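Local coordinates for protein phosphoenolpyruvate--glycerone phosphotransferase (Enterococcus faecalis, PDB 3B48) that probably acts as the DhaM subunit that relays phosphoryl groups from phosphoenolpyruvate, by way of histidines, for the phosphorylation of dihydroxyacetone, at residues L47-I55 against S75-A83; S63-D72 against K93-L102. All coordinates share one frame; numbering follows the deposited sequence.

Contact 1 of 2, residues L47-I55 against S75-A83; sequences LGSDPMKII and SAVLSSELA
The extended branch of Ile54 (chi2 176°) carries CD1 across to the backbone of helix 75-83, whereas the bent branch of Ile55 (chi2 -58°) folds its CD1 onto Ala83. Ile54 CD1 rests 3.7 Å from Ser80 CA, while its CB meets Ala83 CB at 4.0 Å. Ile55 CD1 reaches the same methyl from another direction, 3.5 Å from Ala83 CB, so that Ala83 is shared by two consecutive isoleucines. Earlier in the segment, Pro51 lays its ring against the middle of the partner helix, over Ser79, with Pro51 CB 3.4 Å from Ser79 O. Ser49 comes in before the helix begins, its OG 3.5 Å from Ala76 CA, and a weak bond to Ser12 O occupies that hydroxyl. No hydrogen bond joins the two segments; polar groups bond within their own segment or to the loop at Ser12 and His13. Asp50 OD1 accepts from Met52 N at 3.0 Å, capping helix 51-55, the donor lying above the carboxylate plane, and Ser80 OG gives its proton to Ala76 O. With Ser79 and Ala83 as the small residues facing helix 51-55, the axes of the short helical segments come within 8.6 Å, crossing at -44°. Beside this seam, Ser75 OG bonds to His13 NE2. Two neighbouring crossover helices packed together on one side of a parallel sheet are characteristic of the alpha/beta fold of mannose-type EIIA domains.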
ATOM      1  N   LEU B  47      -2.816  -2.747 -16.446  1.00 28.33           N
ATOM      2  CA  LEU B  47      -2.471  -1.667 -15.511  1.00 29.89           C
ATOM      3  C   LEU B  47      -3.296  -0.424 -15.866  1.00 29.88           C
ATOM      4  O   LEU B  47      -3.188   0.092 -16.980  1.00 30.35           O
ATOM      5  CB  LEU B  47      -0.959  -1.347 -15.525  1.00 29.93           C
ATOM      6  CG  LEU B  47      -0.011  -2.371 -14.856  1.00 31.35           C
ATOM      7  CD1 LEU B  47       1.421  -2.327 -15.443  1.00 31.65           C
ATOM      8  CD2 LEU B  47       0.017  -2.230 -13.350  1.00 28.82           C
ATOM      9  N   GLY B  48      -4.128   0.027 -14.929  1.00 29.70           N
ATOM     10  CA  GLY B  48      -5.005   1.169 -15.151  1.00 30.01           C
ATOM     11  C   GLY B  48      -6.225   1.086 -14.257  1.00 30.37           C
ATOM     12  O   GLY B  48      -6.407   0.109 -13.535  1.00 30.70           O
ATOM     13  N   SER B  49      -7.070   2.105 -14.271  1.00 30.52           N
ATOM     14  CA  SER B  49      -8.258   2.036 -13.424  1.00 31.09           C
ATOM     15  C   SER B  49      -9.559   2.321 -14.161  1.00 30.49           C
ATOM     16  O   SER B  49      -9.582   3.125 -15.072  1.00 31.10           O
ATOM     17  CB  SER B  49      -8.093   2.945 -12.206  1.00 30.90           C
ATOM     18  OG  SER B  49      -7.152   2.331 -11.337  1.00 32.33           O
ATOM     19  N   ASP B  50     -10.636   1.653 -13.743  1.00 29.89           N
ATOM     20  CA  ASP B  50     -11.960   1.823 -14.325  1.00 28.38           C
ATOM     21  C   ASP B  50     -12.934   2.179 -13.207  1.00 28.20           C
ATOM     22  O   ASP B  50     -13.138   1.381 -12.288  1.00 28.12           O
ATOM     23  CB  ASP B  50     -12.409   0.539 -15.041  1.00 28.40           C
ATOM     24  CG  ASP B  50     -13.708   0.714 -15.826  1.00 27.71           C
ATOM     25  OD1 ASP B  50     -14.312   1.794 -15.744  1.00 25.13           O
ATOM     26  OD2 ASP B  50     -14.124  -0.229 -16.543  1.00 28.52           O
ATOM     27  N   PRO B  51     -13.551   3.387 -13.281  1.00 27.87           N
ATOM     28  CA  PRO B  51     -14.552   3.779 -12.263  1.00 26.82           C
ATOM     29  C   PRO B  51     -15.807   2.895 -12.280  1.00 26.54           C
ATOM     30  O   PRO B  51     -16.492   2.795 -11.282  1.00 25.83           O
ATOM     31  CB  PRO B  51     -14.891   5.220 -12.646  1.00 26.77           C
ATOM     32  CG  PRO B  51     -14.507   5.327 -14.102  1.00 27.39           C
ATOM     33  CD  PRO B  51     -13.350   4.433 -14.300  1.00 26.68           C
HETATM   34  N   MSE B  52     -16.096   2.274 -13.416  1.00 26.98           N
HETATM   35  CA  MSE B  52     -17.260   1.410 -13.565  1.00 28.14           C
HETATM   36  C   MSE B  52     -17.160   0.123 -12.720  1.00 26.97           C
HETATM   37  O   MSE B  52     -18.152  -0.508 -12.425  1.00 27.07           O
HETATM   38  CB  MSE B  52     -17.481   1.101 -15.043  1.00 29.06           C
HETATM   39  CG  MSE B  52     -18.948   0.887 -15.441  1.00 34.54           C
HETATM   40 SE   MSE B  52     -20.069   2.478 -15.155  1.00 43.94          SE
HETATM   41  CE  MSE B  52     -19.209   3.696 -16.410  1.00 44.36           C
ATOM     42  N   LYS B  53     -15.961  -0.233 -12.287  1.00 26.35           N
ATOM     43  CA  LYS B  53     -15.782  -1.378 -11.340  1.00 26.11           C
ATOM     44  C   LYS B  53     -16.363  -1.084  -9.954  1.00 24.52           C
ATOM     45  O   LYS B  53     -17.037  -1.927  -9.377  1.00 23.00           O
ATOM     46  CB  LYS B  53     -14.304  -1.821 -11.271  1.00 25.28           C
ATOM     47  CG  LYS B  53     -13.816  -2.345 -12.624  1.00 25.80           C
ATOM     48  CD  LYS B  53     -12.359  -2.745 -12.587  1.00 30.54           C
ATOM     49  CE  LYS B  53     -12.200  -4.242 -12.416  1.00 31.87           C
ATOM     50  NZ  LYS B  53     -10.766  -4.581 -12.217  1.00 34.42           N
ATOM     51  N   ILE B  54     -16.114   0.145  -9.489  1.00 23.61           N
ATOM     52  CA  ILE B  54     -16.682   0.709  -8.278  1.00 23.22           C
ATOM     53  C   ILE B  54     -18.205   0.836  -8.393  1.00 24.43           C
ATOM     54  O   ILE B  54     -18.927   0.307  -7.544  1.00 24.11           O
ATOM     55  CB  ILE B  54     -16.062   2.108  -7.963  1.00 23.04           C
ATOM     56  CG1 ILE B  54     -14.524   2.050  -8.008  1.00 22.87           C
ATOM     57  CG2 ILE B  54     -16.539   2.617  -6.618  1.00 20.93           C
ATOM     58  CD1 ILE B  54     -13.759   3.388  -7.813  1.00 22.56           C
ATOM     59  N   ILE B  55     -18.689   1.505  -9.460  1.00 25.66           N
ATOM     60  CA  ILE B  55     -20.118   1.680  -9.693  1.00 25.92           C
ATOM     61  C   ILE B  55     -20.852   0.333  -9.697  1.00 26.26           C
ATOM     62  O   ILE B  55     -21.786   0.140  -8.924  1.00 26.72           O
ATOM     63  CB  ILE B  55     -20.462   2.461 -11.024  1.00 26.61           C
ATOM     64  CG1 ILE B  55     -19.695   3.789 -11.176  1.00 26.76           C
ATOM     65  CG2 ILE B  55     -22.003   2.686 -11.179  1.00 25.86           C
ATOM     66  CD1 ILE B  55     -19.910   4.747 -10.080  1.00 29.65           C
ATOM     67  N   SER B  75      -4.716   7.548 -11.560  1.00 30.11           N
ATOM     68  CA  SER B  75      -6.030   7.472 -12.152  1.00 30.11           C
ATOM     69  C   SER B  75      -6.941   6.632 -11.274  1.00 29.38           C
ATOM     70  O   SER B  75      -8.158   6.701 -11.396  1.00 29.49           O
ATOM     71  CB  SER B  75      -5.948   6.899 -13.578  1.00 30.64           C
ATOM     72  OG  SER B  75      -5.719   5.497 -13.548  1.00 32.26           O
ATOM     73  N   ALA B  76      -6.342   5.854 -10.380  1.00 28.77           N
ATOM     74  CA  ALA B  76      -7.073   5.195  -9.321  1.00 27.90           C
ATOM     75  C   ALA B  76      -7.812   6.234  -8.477  1.00 27.56           C
ATOM     76  O   ALA B  76      -9.002   6.080  -8.182  1.00 28.28           O
ATOM     77  CB  ALA B  76      -6.144   4.354  -8.473  1.00 27.33           C
ATOM     78  N   VAL B  77      -7.110   7.300  -8.121  1.00 27.30           N
ATOM     79  CA  VAL B  77      -7.657   8.384  -7.314  1.00 27.08           C
ATOM     80  C   VAL B  77      -8.775   9.073  -8.079  1.00 27.14           C
ATOM     81  O   VAL B  77      -9.877   9.260  -7.542  1.00 26.79           O
ATOM     82  CB  VAL B  77      -6.529   9.403  -6.893  1.00 27.19           C
ATOM     83  CG1 VAL B  77      -7.102  10.659  -6.214  1.00 25.44           C
ATOM     84  CG2 VAL B  77      -5.534   8.716  -5.958  1.00 27.96           C
ATOM     85  N   LEU B  78      -8.479   9.448  -9.326  1.00 27.45           N
ATOM     86  CA  LEU B  78      -9.464  10.052 -10.213  1.00 27.88           C
ATOM     87  C   LEU B  78     -10.700   9.153 -10.393  1.00 27.90           C
ATOM     88  O   LEU B  78     -11.847   9.639 -10.279  1.00 28.06           O
ATOM     89  CB  LEU B  78      -8.847  10.427 -11.569  1.00 27.29           C
ATOM     90  CG  LEU B  78      -9.840  11.108 -12.522  1.00 28.42           C
ATOM     91  CD1 LEU B  78     -10.252  12.503 -12.019  1.00 28.37           C
ATOM     92  CD2 LEU B  78      -9.296  11.203 -13.941  1.00 28.43           C
ATOM     93  N   SER B  79     -10.476   7.864 -10.654  0.50 27.95           N
ATOM     94  CA  SER B  79     -11.571   6.888 -10.844  0.50 27.72           C
ATOM     95  C   SER B  79     -12.486   6.751  -9.613  0.50 27.98           C
ATOM     96  O   SER B  79     -13.703   6.559  -9.742  0.50 28.24           O
ATOM     97  CB  SER B  79     -10.997   5.529 -11.271  0.50 27.70           C
ATOM     98  OG  SER B  79     -11.870   4.461 -10.960  0.50 27.55           O
ATOM     99  N   SER B  80     -11.893   6.847  -8.425  1.00 27.61           N
ATOM    100  CA  SER B  80     -12.642   6.888  -7.167  1.00 27.54           C
ATOM    101  C   SER B  80     -13.487   8.159  -6.979  1.00 27.42           C
ATOM    102  O   SER B  80     -14.550   8.103  -6.361  1.00 27.05           O
ATOM    103  CB  SER B  80     -11.663   6.795  -6.004  1.00 27.47           C
ATOM    104  OG  SER B  80     -11.100   5.526  -6.007  1.00 28.25           O
ATOM    105  N   GLU B  81     -12.995   9.287  -7.501  1.00 26.81           N
ATOM    106  CA  GLU B  81     -13.707  10.565  -7.422  1.00 27.27           C
ATOM    107  C   GLU B  81     -14.819  10.660  -8.457  1.00 27.18           C
ATOM    108  O   GLU B  81     -15.907  11.153  -8.149  1.00 26.53           O
ATOM    109  CB  GLU B  81     -12.758  11.788  -7.554  1.00 26.48           C
ATOM    110  CG  GLU B  81     -11.671  11.856  -6.474  1.00 27.30           C
ATOM    111  CD  GLU B  81     -10.495  12.819  -6.769  1.00 27.77           C
ATOM    112  OE1 GLU B  81     -10.326  13.329  -7.902  1.00 29.68           O
ATOM    113  OE2 GLU B  81      -9.719  13.062  -5.834  1.00 28.76           O
ATOM    114  N   LEU B  82     -14.528  10.210  -9.681  1.00 27.62           N
ATOM    115  CA  LEU B  82     -15.521  10.220 -10.774  1.00 27.65           C
ATOM    116  C   LEU B  82     -16.696   9.259 -10.551  1.00 27.80           C
ATOM    117  O   LEU B  82     -17.799   9.513 -11.028  1.00 28.57           O
ATOM    118  CB  LEU B  82     -14.876   9.899 -12.116  1.00 27.07           C
ATOM    119  CG  LEU B  82     -13.763  10.774 -12.711  1.00 26.64           C
ATOM    120  CD1 LEU B  82     -13.166  10.059 -13.900  1.00 22.28           C
ATOM    121  CD2 LEU B  82     -14.269  12.169 -13.113  1.00 24.34           C
ATOM    122  N   ALA B  83     -16.453   8.175  -9.824  1.00 28.09           N
ATOM    123  CA  ALA B  83     -17.477   7.191  -9.507  1.00 28.16           C
ATOM    124  C   ALA B  83     -18.527   7.780  -8.604  1.00 28.00           C
ATOM    125  O   ALA B  83     -19.714   7.527  -8.790  1.00 28.21           O
ATOM    126  CB  ALA B  83     -16.850   5.941  -8.850  1.00 28.31           C
TER

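Contact 2 of 2, residues S63-D72 against K93-L102; sequences SDREFLIFAD and KHYHLVDAPL
Glu66 OE1 is gripped by two imidazoles. His96 NE2 donates to Glu66 OE1 at 3.0 Å on the anti side of the carboxylate with an N-H...O angle of 163°, and His94 ND1 donates to the same OE1 at 3.2 Å on the syn side, the two arriving from opposite faces of the carboxylate plane. The bend of the glutamate chain (chi2 -60°) curls the carboxylate across to the histidines, and this double hold should restrict its rotation. The cluster sits at one end of a parallel strand pair, 66-71 with 95-97, at the edge of the four-stranded sheet of this alpha/beta domain. Backbone bonds alternate along the pair in the usual parallel manner, from Phe67 N to His94 O (2.8 Å), through His96 N to Phe67 O and Ile69 N to His96 O, as far as Val98 N to Ile69 O (3.0 Å). On the face of Phe67, Ile69 and Tyr95, Ile69 CD1 makes a CH-pi contact with the Tyr95 ring, 3.7 Å from its centroid and 17° off the normal. On the other face, Leu68 CD2 touches the His96 ring, and helix 119-127 covers this side. Further along, Val98 CG2 lies over one face of Phe70, 4.0 Å from the ring centroid. Beyond Val98 the two segments part, and a water takes over: it accepts from Ala71 N at 2.9 Å, while its oxygen lies 2.8 Å from Ala100 O.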
ATOM      1  N   SER B  63     -28.168  -2.519  -0.287  1.00 30.61           N
ATOM      2  CA  SER B  63     -28.305  -1.075  -0.011  1.00 30.59           C
ATOM      3  C   SER B  63     -27.922  -0.702   1.440  1.00 29.61           C
ATOM      4  O   SER B  63     -27.879   0.478   1.811  1.00 28.84           O
ATOM      5  CB  SER B  63     -29.750  -0.639  -0.283  1.00 30.94           C
ATOM      6  OG  SER B  63     -30.220  -1.154  -1.517  1.00 33.61           O
ATOM      7  N   ASP B  64     -27.659  -1.715   2.255  1.00 28.47           N
ATOM      8  CA  ASP B  64     -27.441  -1.482   3.662  1.00 27.71           C
ATOM      9  C   ASP B  64     -25.984  -1.556   4.070  1.00 27.93           C
ATOM     10  O   ASP B  64     -25.688  -1.818   5.234  1.00 28.19           O
ATOM     11  CB  ASP B  64     -28.336  -2.396   4.523  1.00 27.20           C
ATOM     12  CG  ASP B  64     -28.096  -3.883   4.294  1.00 24.50           C
ATOM     13  OD1 ASP B  64     -27.309  -4.270   3.404  1.00 22.06           O
ATOM     14  OD2 ASP B  64     -28.728  -4.673   5.037  1.00 21.08           O
ATOM     15  N   ARG B  65     -25.094  -1.330   3.100  1.00 28.18           N
ATOM     16  CA  ARG B  65     -23.662  -1.213   3.335  1.00 28.45           C
ATOM     17  C   ARG B  65     -23.146   0.244   3.377  1.00 28.62           C
ATOM     18  O   ARG B  65     -23.640   1.146   2.680  1.00 28.12           O
ATOM     19  CB  ARG B  65     -22.832  -1.960   2.260  1.00 28.67           C
ATOM     20  CG  ARG B  65     -23.461  -3.162   1.557  1.00 28.57           C
ATOM     21  CD  ARG B  65     -23.605  -4.371   2.444  1.00 28.53           C
ATOM     22  NE  ARG B  65     -22.324  -4.911   2.889  1.00 29.15           N
ATOM     23  CZ  ARG B  65     -22.167  -6.073   3.511  1.00 28.92           C
ATOM     24  NH1 ARG B  65     -23.217  -6.849   3.762  1.00 32.03           N
ATOM     25  NH2 ARG B  65     -20.959  -6.463   3.881  1.00 28.61           N
ATOM     26  N   GLU B  66     -22.123   0.439   4.199  1.00 28.51           N
ATOM     27  CA  GLU B  66     -21.216   1.581   4.085  1.00 28.96           C
ATOM     28  C   GLU B  66     -20.047   1.184   3.226  1.00 27.73           C
ATOM     29  O   GLU B  66     -19.422   0.153   3.474  1.00 27.84           O
ATOM     30  CB  GLU B  66     -20.698   1.990   5.465  1.00 29.00           C
ATOM     31  CG  GLU B  66     -21.832   2.195   6.439  1.00 31.33           C
ATOM     32  CD  GLU B  66     -22.789   3.291   5.986  1.00 33.97           C
ATOM     33  OE1 GLU B  66     -22.358   4.181   5.199  1.00 32.74           O
ATOM     34  OE2 GLU B  66     -23.960   3.261   6.439  1.00 35.59           O
ATOM     35  N   PHE B  67     -19.756   1.987   2.209  1.00 27.55           N
ATOM     36  CA  PHE B  67     -18.684   1.647   1.257  1.00 26.96           C
ATOM     37  C   PHE B  67     -17.495   2.568   1.427  1.00 27.31           C
ATOM     38  O   PHE B  67     -17.601   3.784   1.180  1.00 26.86           O
ATOM     39  CB  PHE B  67     -19.170   1.696  -0.192  1.00 26.84           C
ATOM     40  CG  PHE B  67     -20.357   0.803  -0.476  1.00 25.83           C
ATOM     41  CD1 PHE B  67     -20.174  -0.559  -0.767  1.00 25.17           C
ATOM     42  CD2 PHE B  67     -21.654   1.330  -0.479  1.00 24.20           C
ATOM     43  CE1 PHE B  67     -21.252  -1.383  -1.031  1.00 24.66           C
ATOM     44  CE2 PHE B  67     -22.748   0.527  -0.736  1.00 24.54           C
ATOM     45  CZ  PHE B  67     -22.565  -0.833  -1.019  1.00 25.84           C
ATOM     46  N   LEU B  68     -16.376   1.963   1.832  1.00 27.30           N
ATOM     47  CA  LEU B  68     -15.084   2.651   2.063  1.00 28.40           C
ATOM     48  C   LEU B  68     -14.118   2.467   0.906  1.00 28.01           C
ATOM     49  O   LEU B  68     -13.721   1.333   0.582  1.00 27.78           O
ATOM     50  CB  LEU B  68     -14.426   2.150   3.358  1.00 28.05           C
ATOM     51  CG  LEU B  68     -15.308   1.885   4.585  1.00 30.57           C
ATOM     52  CD1 LEU B  68     -14.449   1.851   5.844  1.00 32.98           C
ATOM     53  CD2 LEU B  68     -16.501   2.849   4.759  1.00 31.05           C
ATOM     54  N   ILE B  69     -13.770   3.578   0.265  1.00 28.78           N
ATOM     55  CA  ILE B  69     -12.943   3.554  -0.961  1.00 28.06           C
ATOM     56  C   ILE B  69     -11.489   3.980  -0.712  1.00 27.40           C
ATOM     57  O   ILE B  69     -11.248   5.106  -0.293  1.00 27.55           O
ATOM     58  CB  ILE B  69     -13.594   4.382  -2.144  1.00 29.17           C
ATOM     59  CG1 ILE B  69     -14.736   3.600  -2.806  1.00 28.43           C
ATOM     60  CG2 ILE B  69     -12.602   4.637  -3.243  1.00 27.19           C
ATOM     61  CD1 ILE B  69     -16.024   3.589  -2.057  1.00 27.02           C
ATOM     62  N   PHE B  70     -10.553   3.051  -0.929  1.00 26.14           N
ATOM     63  CA  PHE B  70      -9.124   3.317  -0.880  1.00 26.47           C
ATOM     64  C   PHE B  70      -8.484   3.240  -2.291  1.00 26.68           C
ATOM     65  O   PHE B  70      -8.807   2.353  -3.081  1.00 26.63           O
ATOM     66  CB  PHE B  70      -8.400   2.343   0.058  1.00 24.76           C
ATOM     67  CG  PHE B  70      -8.982   2.278   1.429  1.00 26.59           C
ATOM     68  CD1 PHE B  70      -8.309   2.839   2.510  1.00 25.71           C
ATOM     69  CD2 PHE B  70     -10.218   1.677   1.653  1.00 24.16           C
ATOM     70  CE1 PHE B  70      -8.858   2.794   3.778  1.00 26.92           C
ATOM     71  CE2 PHE B  70     -10.751   1.613   2.940  1.00 24.34           C
ATOM     72  CZ  PHE B  70     -10.081   2.179   3.990  1.00 24.19           C
ATOM     73  N   ALA B  71      -7.604   4.190  -2.593  1.00 26.54           N
ATOM     74  CA  ALA B  71      -6.824   4.181  -3.839  1.00 27.64           C
ATOM     75  C   ALA B  71      -5.363   4.447  -3.506  1.00 27.62           C
ATOM     76  O   ALA B  71      -5.037   4.987  -2.438  1.00 27.69           O
ATOM     77  CB  ALA B  71      -7.356   5.210  -4.845  1.00 27.38           C
ATOM     78  N   ASP B  72      -4.464   4.041  -4.386  1.00 27.75           N
ATOM     79  CA  ASP B  72      -3.076   4.431  -4.183  1.00 27.97           C
ATOM     80  C   ASP B  72      -2.761   5.743  -4.901  1.00 28.58           C
ATOM     81  O   ASP B  72      -2.490   6.754  -4.264  1.00 28.39           O
ATOM     82  CB  ASP B  72      -2.103   3.324  -4.557  1.00 28.02           C
ATOM     83  CG  ASP B  72      -2.419   2.642  -5.921  1.00 29.99           C
ATOM     84  OD1 ASP B  72      -3.166   3.192  -6.782  1.00 27.23           O
ATOM     85  OD2 ASP B  72      -1.861   1.531  -6.120  1.00 31.56           O
ATOM     86  N   LYS B  93     -24.482   9.037   0.085  1.00 28.15           N
ATOM     87  CA  LYS B  93     -24.520   9.144   1.550  1.00 28.72           C
ATOM     88  C   LYS B  93     -23.833   7.933   2.220  1.00 28.88           C
ATOM     89  O   LYS B  93     -23.404   7.987   3.385  1.00 28.40           O
ATOM     90  CB  LYS B  93     -25.978   9.328   2.015  1.00 29.26           C
ATOM     91  CG  LYS B  93     -26.217   9.204   3.526  1.00 30.22           C
ATOM     92  CD  LYS B  93     -27.433   9.983   3.985  1.00 32.30           C
ATOM     93  CE  LYS B  93     -27.127  11.483   4.112  1.00 33.11           C
ATOM     94  NZ  LYS B  93     -28.357  12.291   3.877  1.00 32.26           N
ATOM     95  N   HIS B  94     -23.714   6.854   1.449  1.00 28.71           N
ATOM     96  CA  HIS B  94     -23.034   5.658   1.898  1.00 28.63           C
ATOM     97  C   HIS B  94     -21.654   5.435   1.262  1.00 27.90           C
ATOM     98  O   HIS B  94     -21.074   4.377   1.433  1.00 27.55           O
ATOM     99  CB  HIS B  94     -23.956   4.449   1.711  1.00 29.02           C
ATOM    100  CG  HIS B  94     -25.225   4.556   2.494  1.00 30.19           C
ATOM    101  ND1 HIS B  94     -25.238   4.813   3.851  1.00 31.41           N
ATOM    102  CD2 HIS B  94     -26.522   4.486   2.111  1.00 32.51           C
ATOM    103  CE1 HIS B  94     -26.488   4.884   4.270  1.00 30.67           C
ATOM    104  NE2 HIS B  94     -27.287   4.682   3.236  1.00 30.47           N
ATOM    105  N   TYR B  95     -21.135   6.435   0.542  1.00 27.37           N
ATOM    106  CA  TYR B  95     -19.849   6.313  -0.167  1.00 26.96           C
ATOM    107  C   TYR B  95     -18.785   7.195   0.477  1.00 27.11           C
ATOM    108  O   TYR B  95     -18.935   8.436   0.556  1.00 26.52           O
ATOM    109  CB  TYR B  95     -20.050   6.708  -1.619  1.00 26.80           C
ATOM    110  CG  TYR B  95     -18.885   6.525  -2.594  1.00 27.20           C
ATOM    111  CD1 TYR B  95     -18.920   5.483  -3.522  1.00 27.60           C
ATOM    112  CD2 TYR B  95     -17.811   7.445  -2.671  1.00 26.69           C
ATOM    113  CE1 TYR B  95     -17.916   5.319  -4.458  1.00 27.35           C
ATOM    114  CE2 TYR B  95     -16.790   7.279  -3.632  1.00 25.59           C
ATOM    115  CZ  TYR B  95     -16.877   6.201  -4.516  1.00 25.14           C
ATOM    116  OH  TYR B  95     -15.965   5.957  -5.480  1.00 25.54           O
ATOM    117  N   HIS B  96     -17.712   6.557   0.941  1.00 27.53           N
ATOM    118  CA  HIS B  96     -16.682   7.258   1.727  1.00 27.96           C
ATOM    119  C   HIS B  96     -15.296   7.104   1.117  1.00 28.13           C
ATOM    120  O   HIS B  96     -14.695   6.010   1.167  1.00 29.33           O
ATOM    121  CB  HIS B  96     -16.637   6.791   3.202  1.00 28.03           C
ATOM    122  CG  HIS B  96     -17.982   6.505   3.821  1.00 26.96           C
ATOM    123  ND1 HIS B  96     -18.715   7.455   4.494  1.00 28.40           N
ATOM    124  CD2 HIS B  96     -18.698   5.356   3.899  1.00 26.67           C
ATOM    125  CE1 HIS B  96     -19.834   6.913   4.945  1.00 28.74           C
ATOM    126  NE2 HIS B  96     -19.849   5.638   4.592  1.00 28.46           N
ATOM    127  N   LEU B  97     -14.787   8.203   0.569  1.00 27.34           N
ATOM    128  CA  LEU B  97     -13.428   8.295   0.073  1.00 26.60           C
ATOM    129  C   LEU B  97     -12.504   8.436   1.267  1.00 27.02           C
ATOM    130  O   LEU B  97     -12.540   9.450   1.983  1.00 26.08           O
ATOM    131  CB  LEU B  97     -13.259   9.533  -0.817  1.00 26.72           C
ATOM    132  CG  LEU B  97     -13.980   9.558  -2.155  1.00 27.38           C
ATOM    133  CD1 LEU B  97     -13.954  10.970  -2.739  1.00 27.78           C
ATOM    134  CD2 LEU B  97     -13.397   8.536  -3.127  1.00 27.59           C
ATOM    135  N   VAL B  98     -11.662   7.435   1.490  1.00 27.07           N
ATOM    136  CA  VAL B  98     -10.894   7.440   2.718  1.00 27.13           C
ATOM    137  C   VAL B  98      -9.536   8.010   2.423  1.00 27.47           C
ATOM    138  O   VAL B  98      -8.749   7.423   1.680  1.00 27.50           O
ATOM    139  CB  VAL B  98     -10.776   6.048   3.395  1.00 27.27           C
ATOM    140  CG1 VAL B  98     -10.376   6.203   4.879  1.00 25.14           C
ATOM    141  CG2 VAL B  98     -12.070   5.270   3.285  1.00 27.05           C
ATOM    142  N   ASP B  99      -9.268   9.184   2.990  1.00 27.86           N
ATOM    143  CA  ASP B  99      -7.977   9.827   2.794  1.00 26.65           C
ATOM    144  C   ASP B  99      -6.926   9.112   3.629  1.00 26.01           C
ATOM    145  O   ASP B  99      -6.571   9.541   4.725  1.00 24.97           O
ATOM    146  CB  ASP B  99      -8.045  11.304   3.140  1.00 27.20           C
ATOM    147  CG  ASP B  99      -7.004  12.104   2.402  1.00 28.46           C
ATOM    148  OD1 ASP B  99      -5.918  11.552   2.138  1.00 31.03           O
ATOM    149  OD2 ASP B  99      -7.263  13.275   2.076  1.00 31.51           O
ATOM    150  N   ALA B 100      -6.423   8.010   3.076  1.00 26.25           N
ATOM    151  CA  ALA B 100      -5.541   7.090   3.797  1.00 26.41           C
ATOM    152  C   ALA B 100      -4.731   6.275   2.799  1.00 26.43           C
ATOM    153  O   ALA B 100      -5.199   6.048   1.681  1.00 27.58           O
ATOM    154  CB  ALA B 100      -6.375   6.150   4.708  1.00 25.48           C
ATOM    155  N   PRO B 101      -3.528   5.806   3.202  1.00 26.33           N
ATOM    156  CA  PRO B 101      -2.789   5.001   2.246  1.00 26.06           C
ATOM    157  C   PRO B 101      -3.502   3.689   2.006  1.00 26.15           C
ATOM    158  O   PRO B 101      -4.229   3.211   2.883  1.00 25.45           O
ATOM    159  CB  PRO B 101      -1.424   4.785   2.904  1.00 26.45           C
ATOM    160  CG  PRO B 101      -1.596   5.080   4.333  1.00 25.54           C
ATOM    161  CD  PRO B 101      -2.821   5.945   4.489  1.00 25.81           C
ATOM    162  N   LEU B 102      -3.295   3.144   0.803  1.00 25.89           N
ATOM    163  CA  LEU B 102      -4.006   2.000   0.314  1.00 26.28           C
ATOM    164  C   LEU B 102      -3.902   0.729   1.208  1.00 26.42           C
ATOM    165  O   LEU B 102      -4.941   0.226   1.688  1.00 27.29           O
ATOM    166  CB  LEU B 102      -3.595   1.707  -1.146  1.00 25.72           C
ATOM    167  CG  LEU B 102      -4.263   0.499  -1.805  1.00 26.58           C
ATOM    168  CD1 LEU B 102      -5.821   0.615  -1.922  1.00 25.12           C
ATOM    169  CD2 LEU B 102      -3.652   0.179  -3.137  1.00 26.86           C
TER
HETATM  170  O   HOH W   1      -7.345   5.697  -0.123  1.00 15.88           O

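In the fold
Contacts 1 and 2 share one stretch of fold, their segments alternating along the chain: helix 51-60 leads into strand 66-71, which leads into helix 75-84 and on to strand 95-97. Their centres are 12 Å apart, yet they join directly, with Tyr95 OH 2.7 Å from Ser80 O in a probable hydrogen bond and Ser80 OG 3.3 Å from Ile69 CG2. Both adjoin the loop at Ser12 and His13, contact 2 through Asp72 to Ser12; His13 follows the first strand, a position consistent with that of the phosphorylated histidine in mannose-type EIIA relatives. Trp134 of the second subunit packs on Ser80 and Leu97, bringing both contacts to the dimer interface.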